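Local coordinates for putative Acetyltransferase from the GNAT family (Novosphingobium aromaticivorans DSM 12444, PDB 3EC4), which probably transfers an acyl group to an acceptor, as other members of the GNAT acetyltransferase family do, at residues A[6-20]-A[148-160]. Sequence-based numbering, arbitrary orientation.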
loop_
_atom_site.group_PDB
_atom_site.type_symbol
_atom_site.label_atom_id
_atom_site.label_comp_id
_atom_site.label_asym_id
_atom_site.label_seq_id
_atom_site.Cartn_x
_atom_site.Cartn_y
_atom_site.Cartn_z
ATOM N N HIS A 6 -15.816 -9.975 -1.508
ATOM C CA HIS A 6 -15.243 -9.221 -0.397
ATOM C C HIS A 6 -14.645 -7.890 -0.892
ATOM O O HIS A 6 -14.126 -7.828 -2.012
ATOM C CB HIS A 6 -14.153 -10.096 0.202
ATOM C CG HIS A 6 -13.780 -9.740 1.598
ATOM N ND1 HIS A 6 -13.056 -8.613 1.910
ATOM C CD2 HIS A 6 -14.002 -10.380 2.765
ATOM C CE1 HIS A 6 -12.859 -8.565 3.209
ATOM N NE2 HIS A 6 -13.423 -9.628 3.753
ATOM N N PRO A 7 -14.752 -6.802 -0.090
ATOM C CA PRO A 7 -14.075 -5.555 -0.445
ATOM C C PRO A 7 -12.600 -5.705 -0.757
ATOM O O PRO A 7 -12.087 -4.984 -1.617
ATOM C CB PRO A 7 -14.251 -4.678 0.810
ATOM C CG PRO A 7 -15.496 -5.165 1.411
ATOM C CD PRO A 7 -15.505 -6.656 1.167
ATOM N N LEU A 8 -11.929 -6.641 -0.082
ATOM C CA LEU A 8 -10.491 -6.835 -0.305
ATOM C C LEU A 8 -10.168 -7.599 -1.601
ATOM O O LEU A 8 -9.003 -7.716 -1.977
ATOM C CB LEU A 8 -9.867 -7.530 0.884
ATOM C CG LEU A 8 -9.860 -6.849 2.249
ATOM C CD1 LEU A 8 -9.044 -7.775 3.157
ATOM C CD2 LEU A 8 -9.196 -5.465 2.112
ATOM N N ASP A 9 -11.166 -8.131 -2.282
ATOM C CA ASP A 9 -10.904 -8.773 -3.585
ATOM C C ASP A 9 -10.507 -7.772 -4.662
ATOM O O ASP A 9 -9.907 -8.128 -5.669
ATOM C CB ASP A 9 -12.110 -9.565 -4.053
ATOM C CG ASP A 9 -12.384 -10.767 -3.206
ATOM O OD1 ASP A 9 -11.518 -11.226 -2.433
ATOM O OD2 ASP A 9 -13.527 -11.225 -3.274
ATOM N N ARG A 10 -10.934 -6.534 -4.516
ATOM C CA ARG A 10 -10.569 -5.499 -5.459
ATOM C C ARG A 10 -10.242 -4.231 -4.705
ATOM O O ARG A 10 -11.077 -3.321 -4.621
ATOM C CB ARG A 10 -11.697 -5.265 -6.461
ATOM C CG ARG A 10 -12.109 -6.481 -7.309
ATOM C CD ARG A 10 -12.899 -6.025 -8.551
ATOM N NE ARG A 10 -11.990 -5.309 -9.416
ATOM C CZ ARG A 10 -12.317 -4.395 -10.327
ATOM N NH1 ARG A 10 -13.577 -4.057 -10.569
ATOM N NH2 ARG A 10 -11.337 -3.822 -11.009
ATOM N N PRO A 11 -9.074 -4.200 -4.036
ATOM C CA PRO A 11 -8.824 -3.131 -3.047
ATOM C C PRO A 11 -8.655 -1.752 -3.677
ATOM O O PRO A 11 -9.088 -0.763 -3.103
ATOM C CB PRO A 11 -7.576 -3.619 -2.276
ATOM C CG PRO A 11 -6.993 -4.699 -3.094
ATOM C CD PRO A 11 -7.996 -5.187 -4.090
ATOM N N VAL A 12 -8.130 -1.689 -4.889
ATOM C CA VAL A 12 -8.016 -0.395 -5.593
ATOM C C VAL A 12 -9.389 0.107 -6.026
ATOM O O VAL A 12 -9.753 1.268 -5.787
ATOM C CB VAL A 12 -7.069 -0.509 -6.844
ATOM C CG1 VAL A 12 -7.017 0.831 -7.583
ATOM C CG2 VAL A 12 -5.696 -0.976 -6.419
ATOM N N TRP A 13 -10.120 -0.758 -6.732
ATOM C CA TRP A 13 -11.439 -0.438 -7.203
ATOM C C TRP A 13 -12.310 0.013 -6.045
ATOM O O TRP A 13 -12.915 1.095 -6.079
ATOM C CB TRP A 13 -12.036 -1.625 -7.942
ATOM C CG TRP A 13 -13.430 -1.393 -8.503
ATOM C CD1 TRP A 13 -14.589 -1.868 -7.985
ATOM C CD2 TRP A 13 -13.790 -0.686 -9.707
ATOM N NE1 TRP A 13 -15.646 -1.513 -8.768
ATOM C CE2 TRP A 13 -15.196 -0.771 -9.827
ATOM C CE3 TRP A 13 -13.071 0.031 -10.669
ATOM C CZ2 TRP A 13 -15.902 -0.169 -10.876
ATOM C CZ3 TRP A 13 -13.764 0.615 -11.711
ATOM C CH2 TRP A 13 -15.181 0.528 -11.794
ATOM N N ASN A 14 -12.303 -0.790 -4.990
ATOM C CA ASN A 14 -13.240 -0.572 -3.916
ATOM C C ASN A 14 -12.887 0.639 -3.043
ATOM O O ASN A 14 -13.774 1.375 -2.630
ATOM C CB ASN A 14 -13.386 -1.837 -3.132
ATOM C CG ASN A 14 -14.177 -2.885 -3.882
ATOM O OD1 ASN A 14 -15.031 -2.574 -4.744
ATOM N ND2 ASN A 14 -13.941 -4.122 -3.541
ATOM N N SER A 15 -11.596 0.860 -2.827
ATOM C CA SER A 15 -11.172 2.047 -2.047
ATOM C C SER A 15 -11.537 3.326 -2.789
ATOM O O SER A 15 -12.051 4.259 -2.199
ATOM C CB SER A 15 -9.667 1.999 -1.705
ATOM O OG SER A 15 -8.845 2.021 -2.853
ATOM N N LEU A 16 -11.271 3.354 -4.090
ATOM C CA LEU A 16 -11.530 4.545 -4.907
ATOM C C LEU A 16 -13.003 4.811 -5.211
ATOM O O LEU A 16 -13.377 5.937 -5.546
ATOM C CB LEU A 16 -10.729 4.477 -6.214
ATOM C CG LEU A 16 -9.213 4.511 -6.084
ATOM C CD1 LEU A 16 -8.566 4.298 -7.484
ATOM C CD2 LEU A 16 -8.787 5.852 -5.426
ATOM N N GLY A 17 -13.841 3.784 -5.088
ATOM C CA GLY A 17 -15.289 3.954 -5.125
ATOM C C GLY A 17 -15.947 4.110 -3.771
ATOM O O GLY A 17 -17.119 4.503 -3.699
ATOM N N GLY A 18 -15.175 3.862 -2.715
ATOM C CA GLY A 18 -15.646 3.857 -1.336
ATOM C C GLY A 18 -15.038 4.958 -0.514
ATOM O O GLY A 18 -15.091 6.094 -0.938
ATOM N N PRO A 19 -14.477 4.626 0.683
ATOM C CA PRO A 19 -13.940 5.649 1.572
ATOM C C PRO A 19 -12.997 6.675 0.911
ATOM O O PRO A 19 -13.015 7.820 1.299
ATOM C CB PRO A 19 -13.225 4.837 2.674
ATOM C CG PRO A 19 -13.874 3.538 2.667
ATOM C CD PRO A 19 -14.383 3.273 1.273
ATOM N N GLN A 20 -12.204 6.266 -0.106
ATOM C CA GLN A 20 -11.261 7.189 -0.747
ATOM C C GLN A 20 -11.695 7.729 -2.116
ATOM O O GLN A 20 -10.876 8.043 -3.000
ATOM C CB GLN A 20 -9.859 6.514 -0.763
ATOM C CG GLN A 20 -9.296 6.481 0.625
ATOM C CD GLN A 20 -8.234 5.424 0.811
ATOM O OE1 GLN A 20 -8.213 4.430 0.082
ATOM N NE2 GLN A 20 -7.385 5.592 1.812
ATOM N N GLY A 148 3.069 3.310 7.636
ATOM C CA GLY A 148 1.875 4.099 7.532
ATOM C C GLY A 148 0.649 3.327 7.107
ATOM O O GLY A 148 0.629 2.079 7.058
ATOM N N GLU A 149 -0.350 4.115 6.769
ATOM C CA GLU A 149 -1.636 3.656 6.281
ATOM C C GLU A 149 -1.818 3.991 4.820
ATOM O O GLU A 149 -1.363 5.041 4.366
ATOM C CB GLU A 149 -2.750 4.334 7.055
ATOM C CG GLU A 149 -2.631 4.168 8.556
ATOM C CD GLU A 149 -3.663 4.928 9.321
ATOM O OE1 GLU A 149 -4.018 6.049 8.913
ATOM O OE2 GLU A 149 -4.103 4.413 10.381
ATOM N N ARG A 150 -2.536 3.135 4.102
ATOM C CA ARG A 150 -2.828 3.405 2.699
ATOM C C ARG A 150 -4.293 3.159 2.334
ATOM O O ARG A 150 -5.153 3.936 2.769
ATOM C CB ARG A 150 -1.811 2.686 1.815
ATOM C CG ARG A 150 -1.703 3.180 0.403
ATOM C CD ARG A 150 -0.551 2.546 -0.340
ATOM N NE ARG A 150 -0.746 1.142 -0.594
ATOM C CZ ARG A 150 0.145 0.362 -1.214
ATOM N NH1 ARG A 150 1.313 0.827 -1.670
ATOM N NH2 ARG A 150 -0.116 -0.902 -1.375
HETATM N N MSE A 151 -4.605 2.136 1.531
HETATM C CA MSE A 151 -5.955 2.006 0.971
HETATM C C MSE A 151 -7.000 1.614 2.017
HETATM O O MSE A 151 -6.710 0.949 3.037
HETATM C CB MSE A 151 -6.000 0.996 -0.188
HETATM C CG MSE A 151 -5.045 1.314 -1.270
HETATM SE SE MSE A 151 -5.301 0.191 -2.820
HETATM C CE MSE A 151 -3.405 -0.006 -3.278
ATOM N N ARG A 152 -8.227 2.038 1.755
ATOM C CA ARG A 152 -9.353 1.733 2.622
ATOM C C ARG A 152 -10.516 1.251 1.764
ATOM O O ARG A 152 -11.338 2.040 1.367
ATOM C CB ARG A 152 -9.756 2.964 3.421
ATOM C CG ARG A 152 -8.676 3.367 4.434
ATOM C CD ARG A 152 -8.933 4.714 5.032
ATOM N NE ARG A 152 -7.857 5.053 5.935
ATOM C CZ ARG A 152 -7.791 4.701 7.206
ATOM N NH1 ARG A 152 -8.811 4.097 7.792
ATOM N NH2 ARG A 152 -6.709 5.022 7.917
ATOM N N PRO A 153 -10.537 -0.062 1.440
ATOM C CA PRO A 153 -11.533 -0.648 0.543
ATOM C C PRO A 153 -12.997 -0.618 1.032
ATOM O O PRO A 153 -13.912 -0.753 0.236
ATOM C CB PRO A 153 -11.016 -2.076 0.342
ATOM C CG PRO A 153 -9.517 -1.982 0.602
ATOM C CD PRO A 153 -9.494 -1.039 1.801
ATOM N N ALA A 154 -13.168 -0.497 2.342
ATOM C CA ALA A 154 -14.432 -0.272 3.003
ATOM C C ALA A 154 -14.171 0.466 4.326
ATOM O O ALA A 154 -13.034 0.468 4.828
ATOM C CB ALA A 154 -15.168 -1.603 3.251
ATOM N N PRO A 155 -15.205 1.112 4.897
ATOM C CA PRO A 155 -14.988 1.872 6.125
ATOM C C PRO A 155 -14.251 1.137 7.248
ATOM O O PRO A 155 -13.465 1.769 7.951
ATOM C CB PRO A 155 -16.403 2.281 6.536
ATOM C CG PRO A 155 -17.101 2.421 5.204
ATOM C CD PRO A 155 -16.599 1.209 4.450
ATOM N N ASN A 156 -14.468 -0.170 7.397
ATOM C CA ASN A 156 -13.838 -0.939 8.483
ATOM C C ASN A 156 -12.551 -1.693 8.072
ATOM O O ASN A 156 -12.113 -2.574 8.802
ATOM C CB ASN A 156 -14.842 -1.962 8.995
ATOM C CG ASN A 156 -15.071 -3.072 7.992
ATOM O OD1 ASN A 156 -15.174 -2.832 6.772
ATOM N ND2 ASN A 156 -15.098 -4.290 8.482
ATOM N N LEU A 157 -11.979 -1.372 6.907
ATOM C CA LEU A 157 -10.724 -1.990 6.450
ATOM C C LEU A 157 -9.683 -0.908 6.183
ATOM O O LEU A 157 -10.001 0.139 5.642
ATOM C CB LEU A 157 -10.945 -2.804 5.154
ATOM C CG LEU A 157 -11.901 -3.993 5.316
ATOM C CD1 LEU A 157 -12.412 -4.497 3.961
ATOM C CD2 LEU A 157 -11.139 -5.063 6.100
ATOM N N ALA A 158 -8.424 -1.187 6.536
ATOM C CA ALA A 158 -7.356 -0.209 6.384
ATOM C C ALA A 158 -6.047 -0.928 6.102
ATOM O O ALA A 158 -5.717 -1.876 6.795
ATOM C CB ALA A 158 -7.229 0.657 7.630
ATOM N N GLU A 159 -5.311 -0.437 5.110
ATOM C CA GLU A 159 -4.077 -1.059 4.688
ATOM C C GLU A 159 -2.846 -0.546 5.438
ATOM O O GLU A 159 -2.608 0.646 5.515
ATOM C CB GLU A 159 -3.875 -0.811 3.189
ATOM C CG GLU A 159 -2.767 -1.675 2.585
ATOM C CD GLU A 159 -2.526 -1.371 1.127
ATOM O OE1 GLU A 159 -2.870 -0.248 0.719
ATOM O OE2 GLU A 159 -1.952 -2.243 0.415
ATOM N N VAL A 160 -2.051 -1.474 5.951
ATOM C CA VAL A 160 -0.676 -1.190 6.393
ATOM C C VAL A 160 0.296 -1.140 5.211
ATOM O O VAL A 160 0.334 -2.064 4.409
ATOM C CB VAL A 160 -0.192 -2.252 7.390
ATOM C CG1 VAL A 160 1.195 -1.879 7.890
ATOM C CG2 VAL A 160 -1.226 -2.336 8.574
#
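Gln20, its chain extended beyond CG so that the amide is carried to the loop, reaches the hairpin first at Arg150, where its NE2 gives a nearly straight hydrogen bond to Arg150 O (2.9 Å, 163°) that lies in the plane of the Gln20 amide. Arg150 is itself turned to Glu159, which it grips side-on with NE and NH2; the Glu159 oxygen facing NE, OE1, also takes the N-H of Met151 on its anti lone pair. Next comes Met151, a selenomethionine, whose SE lies 3.8 Å from Val12 CG2; Tyr194 of strand 192-198 touches the same side chain. At Arg152 the other half of the Gln20 amide is used: Arg152 N donates to Gln20 OE1 (2.9 Å, 145°), arriving well above the carbonyl plane. The extended Arg152 chain then runs past Gln20 at about a right angle, its guanidinium turned 88° from the amide and salt-bridged to Glu149 and Glu191. Arg152 O points back at helix 11-17, receiving a CA-H...O contact from Ser15 (CA to O, 3.4 Å) beside the ring of Pro19. Pro153 lies against the helix, with CG 3.8 Å from both Leu8 CD2 and Pro11 CB. Past it, Ala154 CB meets the Pro7 ring, and Pro155 CD packs on Pro19 CG. After the type I turn of 154-157, Leu157 rests CD1 against both Pro7 CB (3.7 Å) and Leu8 CD2. The N-terminal helix is thus seated on the loop joining the antiparallel strands 142-149 and 157-165 of the GNAT sheet. Chemically the seat is divided: prolines and leucines pack one part, while at the other a single glutamine amide holds two backbone groups, and the two bonds together settle which way round it lies, NE2 toward Arg150 O and OE1 toward Arg152 N.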